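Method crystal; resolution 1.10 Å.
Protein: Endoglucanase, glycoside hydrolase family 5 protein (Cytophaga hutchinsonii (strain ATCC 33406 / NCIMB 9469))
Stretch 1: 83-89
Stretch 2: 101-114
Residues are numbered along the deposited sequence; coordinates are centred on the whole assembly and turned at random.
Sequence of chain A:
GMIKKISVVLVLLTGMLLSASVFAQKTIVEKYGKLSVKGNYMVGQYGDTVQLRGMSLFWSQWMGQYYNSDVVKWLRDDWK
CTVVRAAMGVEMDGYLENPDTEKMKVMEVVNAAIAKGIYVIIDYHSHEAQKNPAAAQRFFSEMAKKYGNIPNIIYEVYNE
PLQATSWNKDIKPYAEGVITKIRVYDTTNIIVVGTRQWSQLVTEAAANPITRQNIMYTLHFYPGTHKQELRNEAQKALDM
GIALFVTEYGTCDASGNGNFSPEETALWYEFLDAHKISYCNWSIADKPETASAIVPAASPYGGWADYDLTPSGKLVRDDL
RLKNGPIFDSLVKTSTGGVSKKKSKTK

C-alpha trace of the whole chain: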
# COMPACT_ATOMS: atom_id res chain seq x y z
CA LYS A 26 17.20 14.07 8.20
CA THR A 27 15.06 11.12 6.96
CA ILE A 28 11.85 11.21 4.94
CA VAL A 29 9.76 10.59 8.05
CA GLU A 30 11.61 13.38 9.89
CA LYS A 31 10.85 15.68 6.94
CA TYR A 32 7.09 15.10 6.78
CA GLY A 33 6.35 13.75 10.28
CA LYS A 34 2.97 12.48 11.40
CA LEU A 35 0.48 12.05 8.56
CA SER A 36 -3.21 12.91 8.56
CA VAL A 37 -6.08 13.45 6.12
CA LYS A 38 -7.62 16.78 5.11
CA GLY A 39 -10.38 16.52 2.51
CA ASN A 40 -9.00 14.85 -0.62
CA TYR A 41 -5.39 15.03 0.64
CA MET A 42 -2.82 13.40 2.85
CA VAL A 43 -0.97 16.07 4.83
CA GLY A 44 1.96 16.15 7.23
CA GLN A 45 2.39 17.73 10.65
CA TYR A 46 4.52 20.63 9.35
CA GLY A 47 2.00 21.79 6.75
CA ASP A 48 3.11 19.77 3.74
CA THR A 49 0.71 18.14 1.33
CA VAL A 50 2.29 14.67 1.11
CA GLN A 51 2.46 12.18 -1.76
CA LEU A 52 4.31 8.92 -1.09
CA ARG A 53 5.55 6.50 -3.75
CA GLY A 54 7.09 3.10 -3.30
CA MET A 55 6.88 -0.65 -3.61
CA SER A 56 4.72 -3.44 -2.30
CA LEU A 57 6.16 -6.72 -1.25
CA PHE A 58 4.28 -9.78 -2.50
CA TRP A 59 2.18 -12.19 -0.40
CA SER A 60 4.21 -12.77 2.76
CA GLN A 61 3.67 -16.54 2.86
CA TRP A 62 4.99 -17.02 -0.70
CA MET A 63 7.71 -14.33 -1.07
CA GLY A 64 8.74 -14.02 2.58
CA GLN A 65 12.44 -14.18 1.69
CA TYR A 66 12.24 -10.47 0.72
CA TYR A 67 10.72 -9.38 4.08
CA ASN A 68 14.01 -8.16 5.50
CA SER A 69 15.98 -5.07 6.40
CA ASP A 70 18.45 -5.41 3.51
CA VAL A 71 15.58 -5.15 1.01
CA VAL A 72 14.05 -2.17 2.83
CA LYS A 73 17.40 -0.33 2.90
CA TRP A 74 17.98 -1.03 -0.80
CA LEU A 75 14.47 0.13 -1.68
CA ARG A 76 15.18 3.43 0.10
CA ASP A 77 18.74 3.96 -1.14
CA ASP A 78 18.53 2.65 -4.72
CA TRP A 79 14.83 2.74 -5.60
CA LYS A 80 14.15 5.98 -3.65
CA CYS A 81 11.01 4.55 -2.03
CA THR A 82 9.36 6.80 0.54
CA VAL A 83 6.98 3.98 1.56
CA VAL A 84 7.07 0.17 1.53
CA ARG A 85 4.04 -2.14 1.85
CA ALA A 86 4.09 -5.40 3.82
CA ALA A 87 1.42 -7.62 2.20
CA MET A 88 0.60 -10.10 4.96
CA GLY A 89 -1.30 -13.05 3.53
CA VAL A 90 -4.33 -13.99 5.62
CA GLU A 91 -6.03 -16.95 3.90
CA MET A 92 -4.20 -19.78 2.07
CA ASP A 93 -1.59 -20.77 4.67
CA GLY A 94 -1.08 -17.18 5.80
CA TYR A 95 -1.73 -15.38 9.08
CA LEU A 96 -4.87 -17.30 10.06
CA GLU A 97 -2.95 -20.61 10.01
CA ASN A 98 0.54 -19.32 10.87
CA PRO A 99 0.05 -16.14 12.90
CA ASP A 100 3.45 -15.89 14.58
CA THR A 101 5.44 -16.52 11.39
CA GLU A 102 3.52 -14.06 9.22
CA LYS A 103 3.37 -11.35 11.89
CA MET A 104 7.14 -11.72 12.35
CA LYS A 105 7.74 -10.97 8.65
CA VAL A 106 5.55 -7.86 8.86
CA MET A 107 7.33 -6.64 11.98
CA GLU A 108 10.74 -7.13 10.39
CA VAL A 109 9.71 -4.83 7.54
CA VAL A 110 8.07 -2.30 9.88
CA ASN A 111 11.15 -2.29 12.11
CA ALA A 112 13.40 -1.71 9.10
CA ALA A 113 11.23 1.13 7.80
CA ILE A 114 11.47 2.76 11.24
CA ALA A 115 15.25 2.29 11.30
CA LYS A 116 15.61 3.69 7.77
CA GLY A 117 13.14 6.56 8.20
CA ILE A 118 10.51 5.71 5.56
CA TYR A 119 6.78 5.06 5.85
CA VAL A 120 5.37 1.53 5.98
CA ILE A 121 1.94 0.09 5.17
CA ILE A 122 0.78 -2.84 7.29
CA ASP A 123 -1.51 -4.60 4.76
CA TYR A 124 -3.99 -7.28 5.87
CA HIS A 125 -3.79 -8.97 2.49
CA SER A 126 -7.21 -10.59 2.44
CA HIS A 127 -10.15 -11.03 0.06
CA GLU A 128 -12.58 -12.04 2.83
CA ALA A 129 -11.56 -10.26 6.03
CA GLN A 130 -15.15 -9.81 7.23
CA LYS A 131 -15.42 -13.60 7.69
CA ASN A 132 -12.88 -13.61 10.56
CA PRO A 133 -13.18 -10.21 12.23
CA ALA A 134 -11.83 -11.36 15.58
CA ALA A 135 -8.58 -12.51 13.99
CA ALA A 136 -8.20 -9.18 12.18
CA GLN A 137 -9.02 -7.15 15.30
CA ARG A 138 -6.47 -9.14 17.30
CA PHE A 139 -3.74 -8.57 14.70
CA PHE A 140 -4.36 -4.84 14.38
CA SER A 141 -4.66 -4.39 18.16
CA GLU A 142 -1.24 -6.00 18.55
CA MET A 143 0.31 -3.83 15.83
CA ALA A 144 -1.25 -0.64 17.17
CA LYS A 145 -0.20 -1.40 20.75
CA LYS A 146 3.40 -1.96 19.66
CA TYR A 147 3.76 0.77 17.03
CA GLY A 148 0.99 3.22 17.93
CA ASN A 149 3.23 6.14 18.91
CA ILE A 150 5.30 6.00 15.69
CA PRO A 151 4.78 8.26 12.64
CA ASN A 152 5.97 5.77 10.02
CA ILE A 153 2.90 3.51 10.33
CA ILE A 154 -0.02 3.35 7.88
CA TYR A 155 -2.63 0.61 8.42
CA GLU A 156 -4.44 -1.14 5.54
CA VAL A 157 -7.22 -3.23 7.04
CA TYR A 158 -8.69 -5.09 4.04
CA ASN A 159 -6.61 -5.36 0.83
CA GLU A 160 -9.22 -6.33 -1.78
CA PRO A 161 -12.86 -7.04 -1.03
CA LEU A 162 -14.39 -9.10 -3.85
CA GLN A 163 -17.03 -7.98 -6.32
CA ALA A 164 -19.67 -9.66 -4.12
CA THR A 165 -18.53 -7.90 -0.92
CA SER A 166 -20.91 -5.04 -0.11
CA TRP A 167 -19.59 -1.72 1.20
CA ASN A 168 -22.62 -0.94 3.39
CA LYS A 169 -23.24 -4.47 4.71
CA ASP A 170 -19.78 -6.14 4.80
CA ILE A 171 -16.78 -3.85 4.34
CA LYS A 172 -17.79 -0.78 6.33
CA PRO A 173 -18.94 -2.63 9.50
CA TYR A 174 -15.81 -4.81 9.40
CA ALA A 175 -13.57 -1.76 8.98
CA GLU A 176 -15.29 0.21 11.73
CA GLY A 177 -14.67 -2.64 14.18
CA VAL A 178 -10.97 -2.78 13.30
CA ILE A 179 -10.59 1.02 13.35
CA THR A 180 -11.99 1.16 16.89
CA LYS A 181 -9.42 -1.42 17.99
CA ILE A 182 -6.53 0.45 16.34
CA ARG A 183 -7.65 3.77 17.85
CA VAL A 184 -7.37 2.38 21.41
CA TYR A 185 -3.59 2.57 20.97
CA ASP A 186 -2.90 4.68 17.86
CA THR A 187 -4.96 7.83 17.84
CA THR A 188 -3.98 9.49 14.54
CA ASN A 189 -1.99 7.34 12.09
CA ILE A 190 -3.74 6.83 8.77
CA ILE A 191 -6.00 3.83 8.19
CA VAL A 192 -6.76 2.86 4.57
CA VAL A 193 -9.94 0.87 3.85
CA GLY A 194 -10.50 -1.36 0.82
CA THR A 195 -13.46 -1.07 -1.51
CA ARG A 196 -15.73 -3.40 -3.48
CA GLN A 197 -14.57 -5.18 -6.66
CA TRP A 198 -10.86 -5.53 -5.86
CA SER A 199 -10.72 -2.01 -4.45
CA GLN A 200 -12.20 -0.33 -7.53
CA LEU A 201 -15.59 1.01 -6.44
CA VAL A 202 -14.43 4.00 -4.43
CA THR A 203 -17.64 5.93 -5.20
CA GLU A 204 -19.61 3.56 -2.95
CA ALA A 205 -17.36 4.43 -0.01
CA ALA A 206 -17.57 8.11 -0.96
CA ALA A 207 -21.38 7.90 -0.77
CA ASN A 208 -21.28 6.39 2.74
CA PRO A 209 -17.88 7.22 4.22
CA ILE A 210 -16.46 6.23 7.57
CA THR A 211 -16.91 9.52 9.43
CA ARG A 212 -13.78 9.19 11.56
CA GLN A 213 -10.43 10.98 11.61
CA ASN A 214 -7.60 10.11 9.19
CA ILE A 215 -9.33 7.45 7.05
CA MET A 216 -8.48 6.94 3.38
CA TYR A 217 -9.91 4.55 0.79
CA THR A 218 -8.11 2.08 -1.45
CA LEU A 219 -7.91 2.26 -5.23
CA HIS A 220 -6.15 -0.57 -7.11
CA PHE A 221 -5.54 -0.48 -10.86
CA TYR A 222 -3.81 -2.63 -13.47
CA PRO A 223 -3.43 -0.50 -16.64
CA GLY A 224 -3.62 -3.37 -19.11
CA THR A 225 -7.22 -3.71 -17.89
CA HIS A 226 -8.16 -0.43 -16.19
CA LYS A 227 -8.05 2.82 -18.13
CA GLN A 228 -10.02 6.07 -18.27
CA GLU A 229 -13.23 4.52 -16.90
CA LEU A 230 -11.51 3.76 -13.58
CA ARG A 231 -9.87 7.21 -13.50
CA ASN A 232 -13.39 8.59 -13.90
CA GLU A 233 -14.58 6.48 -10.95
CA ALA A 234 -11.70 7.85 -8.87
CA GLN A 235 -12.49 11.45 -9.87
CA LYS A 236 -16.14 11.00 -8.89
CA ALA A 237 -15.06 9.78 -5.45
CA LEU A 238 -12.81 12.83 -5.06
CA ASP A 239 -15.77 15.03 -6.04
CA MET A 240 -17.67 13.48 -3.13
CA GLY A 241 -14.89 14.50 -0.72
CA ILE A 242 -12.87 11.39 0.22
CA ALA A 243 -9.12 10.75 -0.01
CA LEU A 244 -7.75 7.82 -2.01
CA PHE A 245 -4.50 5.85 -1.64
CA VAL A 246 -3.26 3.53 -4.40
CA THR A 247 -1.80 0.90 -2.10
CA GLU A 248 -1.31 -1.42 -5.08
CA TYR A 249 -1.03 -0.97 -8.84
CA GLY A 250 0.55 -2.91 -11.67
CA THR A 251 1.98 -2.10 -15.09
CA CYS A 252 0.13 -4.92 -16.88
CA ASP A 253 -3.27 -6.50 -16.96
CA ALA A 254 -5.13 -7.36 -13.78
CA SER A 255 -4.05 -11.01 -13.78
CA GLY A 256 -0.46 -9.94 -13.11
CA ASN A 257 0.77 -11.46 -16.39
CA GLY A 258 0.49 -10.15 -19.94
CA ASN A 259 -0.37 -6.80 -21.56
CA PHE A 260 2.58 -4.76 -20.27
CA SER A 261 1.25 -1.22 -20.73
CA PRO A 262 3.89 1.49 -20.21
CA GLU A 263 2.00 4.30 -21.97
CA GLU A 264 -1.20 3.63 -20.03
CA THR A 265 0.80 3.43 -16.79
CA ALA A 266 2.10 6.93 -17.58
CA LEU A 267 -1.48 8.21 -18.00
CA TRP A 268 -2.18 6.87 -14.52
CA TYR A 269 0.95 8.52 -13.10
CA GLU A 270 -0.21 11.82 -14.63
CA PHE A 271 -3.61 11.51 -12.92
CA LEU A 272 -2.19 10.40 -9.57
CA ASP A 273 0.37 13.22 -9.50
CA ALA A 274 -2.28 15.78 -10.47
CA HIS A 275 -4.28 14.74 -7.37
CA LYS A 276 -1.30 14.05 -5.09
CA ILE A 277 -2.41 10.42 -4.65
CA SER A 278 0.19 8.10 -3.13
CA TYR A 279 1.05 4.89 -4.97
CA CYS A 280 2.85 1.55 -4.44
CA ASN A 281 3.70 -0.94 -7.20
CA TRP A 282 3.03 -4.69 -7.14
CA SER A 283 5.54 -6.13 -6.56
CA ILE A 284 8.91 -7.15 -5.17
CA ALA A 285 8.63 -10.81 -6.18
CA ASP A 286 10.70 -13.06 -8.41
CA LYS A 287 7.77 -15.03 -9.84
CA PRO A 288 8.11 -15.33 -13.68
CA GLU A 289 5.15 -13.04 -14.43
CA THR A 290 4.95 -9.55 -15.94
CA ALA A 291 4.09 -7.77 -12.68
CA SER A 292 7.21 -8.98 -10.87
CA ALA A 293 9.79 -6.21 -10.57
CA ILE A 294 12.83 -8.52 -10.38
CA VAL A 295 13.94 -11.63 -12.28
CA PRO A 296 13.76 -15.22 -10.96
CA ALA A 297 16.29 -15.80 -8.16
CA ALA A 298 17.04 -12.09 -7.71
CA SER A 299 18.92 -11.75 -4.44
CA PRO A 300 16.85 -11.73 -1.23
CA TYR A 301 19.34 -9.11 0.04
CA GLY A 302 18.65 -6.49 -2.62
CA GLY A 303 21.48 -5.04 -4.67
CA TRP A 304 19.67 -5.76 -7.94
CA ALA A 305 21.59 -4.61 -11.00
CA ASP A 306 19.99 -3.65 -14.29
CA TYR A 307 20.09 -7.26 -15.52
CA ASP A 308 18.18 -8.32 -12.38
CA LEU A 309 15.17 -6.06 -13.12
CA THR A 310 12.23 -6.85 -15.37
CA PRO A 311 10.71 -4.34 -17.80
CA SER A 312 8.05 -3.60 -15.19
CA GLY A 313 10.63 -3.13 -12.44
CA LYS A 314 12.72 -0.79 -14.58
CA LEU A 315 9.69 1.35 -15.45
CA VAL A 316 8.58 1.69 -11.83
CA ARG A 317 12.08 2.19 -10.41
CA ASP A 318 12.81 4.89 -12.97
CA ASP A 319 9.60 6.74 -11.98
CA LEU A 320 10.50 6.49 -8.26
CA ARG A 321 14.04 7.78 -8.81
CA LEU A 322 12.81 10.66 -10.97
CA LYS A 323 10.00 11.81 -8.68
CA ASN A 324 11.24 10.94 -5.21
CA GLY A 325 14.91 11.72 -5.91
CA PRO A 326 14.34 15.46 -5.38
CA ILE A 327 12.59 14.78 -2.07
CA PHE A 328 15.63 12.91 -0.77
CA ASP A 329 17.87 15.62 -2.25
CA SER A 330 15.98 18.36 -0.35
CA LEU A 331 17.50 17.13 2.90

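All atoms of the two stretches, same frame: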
# COMPACT_ATOMS: atom_id res chain seq x y z
N VAL A 83 7.88 4.88 0.85
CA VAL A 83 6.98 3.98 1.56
C VAL A 83 7.24 2.58 1.02
O VAL A 83 7.59 2.39 -0.15
CB VAL A 83 5.50 4.42 1.37
CG1 VAL A 83 5.07 4.42 -0.11
CG2 VAL A 83 4.54 3.58 2.21
N VAL A 84 7.04 1.58 1.89
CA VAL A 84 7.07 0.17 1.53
C VAL A 84 5.82 -0.47 2.13
O VAL A 84 5.39 -0.10 3.23
CB VAL A 84 8.37 -0.53 2.01
CG1 VAL A 84 8.55 -0.44 3.52
CG2 VAL A 84 8.43 -1.98 1.56
N ARG A 85 5.26 -1.45 1.42
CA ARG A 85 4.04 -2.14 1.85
C ARG A 85 4.33 -3.60 2.15
O ARG A 85 4.86 -4.33 1.31
CB ARG A 85 2.96 -2.00 0.78
CG ARG A 85 1.67 -2.77 0.99
CD ARG A 85 0.72 -2.38 -0.11
NE ARG A 85 -0.64 -2.90 -0.08
CZ ARG A 85 -1.17 -3.78 -0.94
NH1 ARG A 85 -0.42 -4.47 -1.79
NH2 ARG A 85 -2.47 -3.97 -0.92
N ALA A 86 3.97 -4.02 3.36
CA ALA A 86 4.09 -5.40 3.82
C ALA A 86 2.74 -6.08 3.61
O ALA A 86 1.78 -5.76 4.32
CB ALA A 86 4.50 -5.43 5.29
N ALA A 87 2.67 -6.99 2.63
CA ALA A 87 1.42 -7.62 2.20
C ALA A 87 1.28 -8.96 2.93
O ALA A 87 1.65 -10.01 2.41
CB ALA A 87 1.42 -7.80 0.68
N MET A 88 0.70 -8.91 4.13
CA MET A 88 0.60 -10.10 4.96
C MET A 88 -0.56 -10.97 4.48
O MET A 88 -1.73 -10.60 4.62
CB MET A 88 0.39 -9.72 6.42
CG MET A 88 0.54 -10.94 7.32
SD MET A 88 0.18 -10.69 9.06
CE MET A 88 -1.57 -10.34 8.98
N GLY A 89 -0.25 -12.13 3.93
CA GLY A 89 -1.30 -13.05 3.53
C GLY A 89 -2.09 -13.52 4.74
O GLY A 89 -1.54 -13.75 5.81
N THR A 101 4.49 -16.63 12.49
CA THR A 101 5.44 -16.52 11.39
C THR A 101 5.12 -15.32 10.49
O THR A 101 6.01 -14.57 10.10
CB THR A 101 5.44 -17.81 10.58
OG1 THR A 101 5.84 -18.89 11.43
CG2 THR A 101 6.39 -17.73 9.39
N GLU A 102 3.85 -15.14 10.15
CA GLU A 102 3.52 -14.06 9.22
C GLU A 102 3.62 -12.70 9.90
O GLU A 102 4.09 -11.73 9.29
CB GLU A 102 2.15 -14.30 8.58
CG GLU A 102 2.11 -15.58 7.72
CD GLU A 102 3.30 -15.72 6.76
OE1 GLU A 102 3.49 -14.83 5.90
OE2 GLU A 102 4.06 -16.70 6.88
N LYS A 103 3.21 -12.60 11.17
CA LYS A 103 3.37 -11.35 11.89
C LYS A 103 4.84 -10.99 12.04
O LYS A 103 5.21 -9.81 11.96
CB LYS A 103 2.69 -11.47 13.25
CG LYS A 103 2.81 -10.28 14.18
CD LYS A 103 2.20 -10.65 15.55
CE LYS A 103 2.60 -9.69 16.67
NZ LYS A 103 2.08 -10.08 18.01
N MET A 104 5.71 -11.99 12.24
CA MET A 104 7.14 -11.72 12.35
C MET A 104 7.67 -11.05 11.09
O MET A 104 8.46 -10.10 11.18
CB MET A 104 7.89 -13.04 12.61
CG MET A 104 9.40 -12.90 12.68
SD MET A 104 10.28 -14.47 12.54
CE MET A 104 9.95 -14.88 10.82
N LYS A 105 7.27 -11.55 9.91
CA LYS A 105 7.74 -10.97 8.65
C LYS A 105 7.29 -9.52 8.53
O LYS A 105 8.06 -8.66 8.08
CB LYS A 105 7.19 -11.78 7.47
CG LYS A 105 7.72 -13.18 7.37
CD LYS A 105 6.92 -13.97 6.34
CE LYS A 105 7.35 -15.41 6.28
NZ LYS A 105 6.40 -16.19 5.46
N VAL A 106 6.03 -9.24 8.88
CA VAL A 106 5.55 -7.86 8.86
C VAL A 106 6.38 -6.99 9.78
O VAL A 106 6.81 -5.89 9.40
CB VAL A 106 4.06 -7.82 9.24
CG1 VAL A 106 3.58 -6.38 9.43
CG2 VAL A 106 3.21 -8.52 8.21
N MET A 107 6.60 -7.45 11.01
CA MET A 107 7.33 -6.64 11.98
C MET A 107 8.77 -6.40 11.55
O MET A 107 9.33 -5.34 11.83
CB MET A 107 7.27 -7.27 13.36
CG MET A 107 5.87 -7.22 13.96
SD MET A 107 5.78 -7.70 15.68
CE MET A 107 6.31 -9.40 15.56
N GLU A 108 9.39 -7.37 10.87
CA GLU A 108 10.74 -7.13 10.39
C GLU A 108 10.77 -5.98 9.40
O GLU A 108 11.67 -5.13 9.44
CB GLU A 108 11.30 -8.42 9.79
CG GLU A 108 12.77 -8.31 9.39
CD GLU A 108 13.74 -8.14 10.59
OE1 GLU A 108 13.31 -8.27 11.75
OE2 GLU A 108 14.95 -7.87 10.36
N VAL A 109 9.78 -5.92 8.50
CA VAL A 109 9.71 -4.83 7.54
C VAL A 109 9.38 -3.51 8.22
O VAL A 109 9.98 -2.48 7.92
CB VAL A 109 8.73 -5.20 6.41
CG1 VAL A 109 8.46 -4.01 5.49
CG2 VAL A 109 9.30 -6.39 5.61
N VAL A 110 8.40 -3.51 9.13
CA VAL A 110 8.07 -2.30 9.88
C VAL A 110 9.29 -1.79 10.63
O VAL A 110 9.61 -0.59 10.59
CB VAL A 110 6.89 -2.56 10.83
CG1 VAL A 110 6.68 -1.37 11.76
CG2 VAL A 110 5.62 -2.85 10.04
N ASN A 111 9.99 -2.69 11.33
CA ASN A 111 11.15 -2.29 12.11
C ASN A 111 12.21 -1.67 11.21
O ASN A 111 12.87 -0.69 11.58
CB ASN A 111 11.72 -3.50 12.86
CG ASN A 111 10.87 -3.91 14.05
OD1 ASN A 111 9.95 -3.20 14.44
ND2 ASN A 111 11.20 -5.05 14.64
N ALA A 112 12.41 -2.25 10.03
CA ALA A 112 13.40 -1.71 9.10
C ALA A 112 12.98 -0.35 8.57
O ALA A 112 13.81 0.54 8.43
CB ALA A 112 13.61 -2.68 7.94
N ALA A 113 11.70 -0.18 8.25
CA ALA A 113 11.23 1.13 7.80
C ALA A 113 11.45 2.19 8.88
O ALA A 113 11.82 3.33 8.57
CB ALA A 113 9.75 1.06 7.42
N ILE A 114 11.21 1.83 10.14
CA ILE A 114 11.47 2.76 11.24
C ILE A 114 12.96 3.09 11.32
O ILE A 114 13.35 4.26 11.43
CB ILE A 114 10.91 2.20 12.56
CG1 ILE A 114 9.38 2.12 12.50
CG2 ILE A 114 11.35 3.04 13.75
CD1 ILE A 114 8.75 1.25 13.60

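This is an apolar helix-on-strand packing, nearly exactly antiparallel, in which alternate residues of a buried strand meet one stripe of a helix without a single hydrogen bond between them. The axes lie 8.7 Å apart at closest approach, and their N-to-C directions differ by 177°, so the register runs in reverse: Val-84 sits near Ala-113, Ala-86 near Val-106 and Met-88 near Glu-102.

The strand follows the two-residue rule. Val-84, Ala-86 and Met-88 direct their CA-to-CB bonds toward the helix, whereas Val-83, Arg-85 and Ala-87 point away; the guanidinium of Arg-85 is hydrogen-bonded elsewhere in the structure. The helix answers with a three-to-four spacing, Glu-102, Val-106, Val-109 and Ala-113, which keeps these residues on one face as the backbone turns.

Side-chain size varies along the seam. At Ala-86 the backbones come close, with CA of Ala-86 5.8 Å from CA of Val-106, and the small methyl touches two valines: Ala-86 CB lies 4.3 Å from Val-106 CG1 and 4.2 Å from Val-109 CG1. Val-84 extends the row, its CG1 reaching Val-109 CG1 at 4.1 Å and Ala-113 CB at 4.3 Å. Val-106 and Val-109 both adopt the t rotamer, and Val-109 CG1 serves Val-84 and Ala-86 alike.

Met-88 closes the other end. The strand backbone sets Met-88 CB 3.5 Å from Val-106 CG2, and the t chi1 carries Met-88 CG to 3.9 Å from Glu-102 CB. Glu-102 thus lends its aliphatic base to the contact while its carboxylate is engaged within the helix: Lys-105 NZ forms a salt bridge with Glu-102 OE2 at 2.8 Å, pairing the charge of a buried acid one turn along.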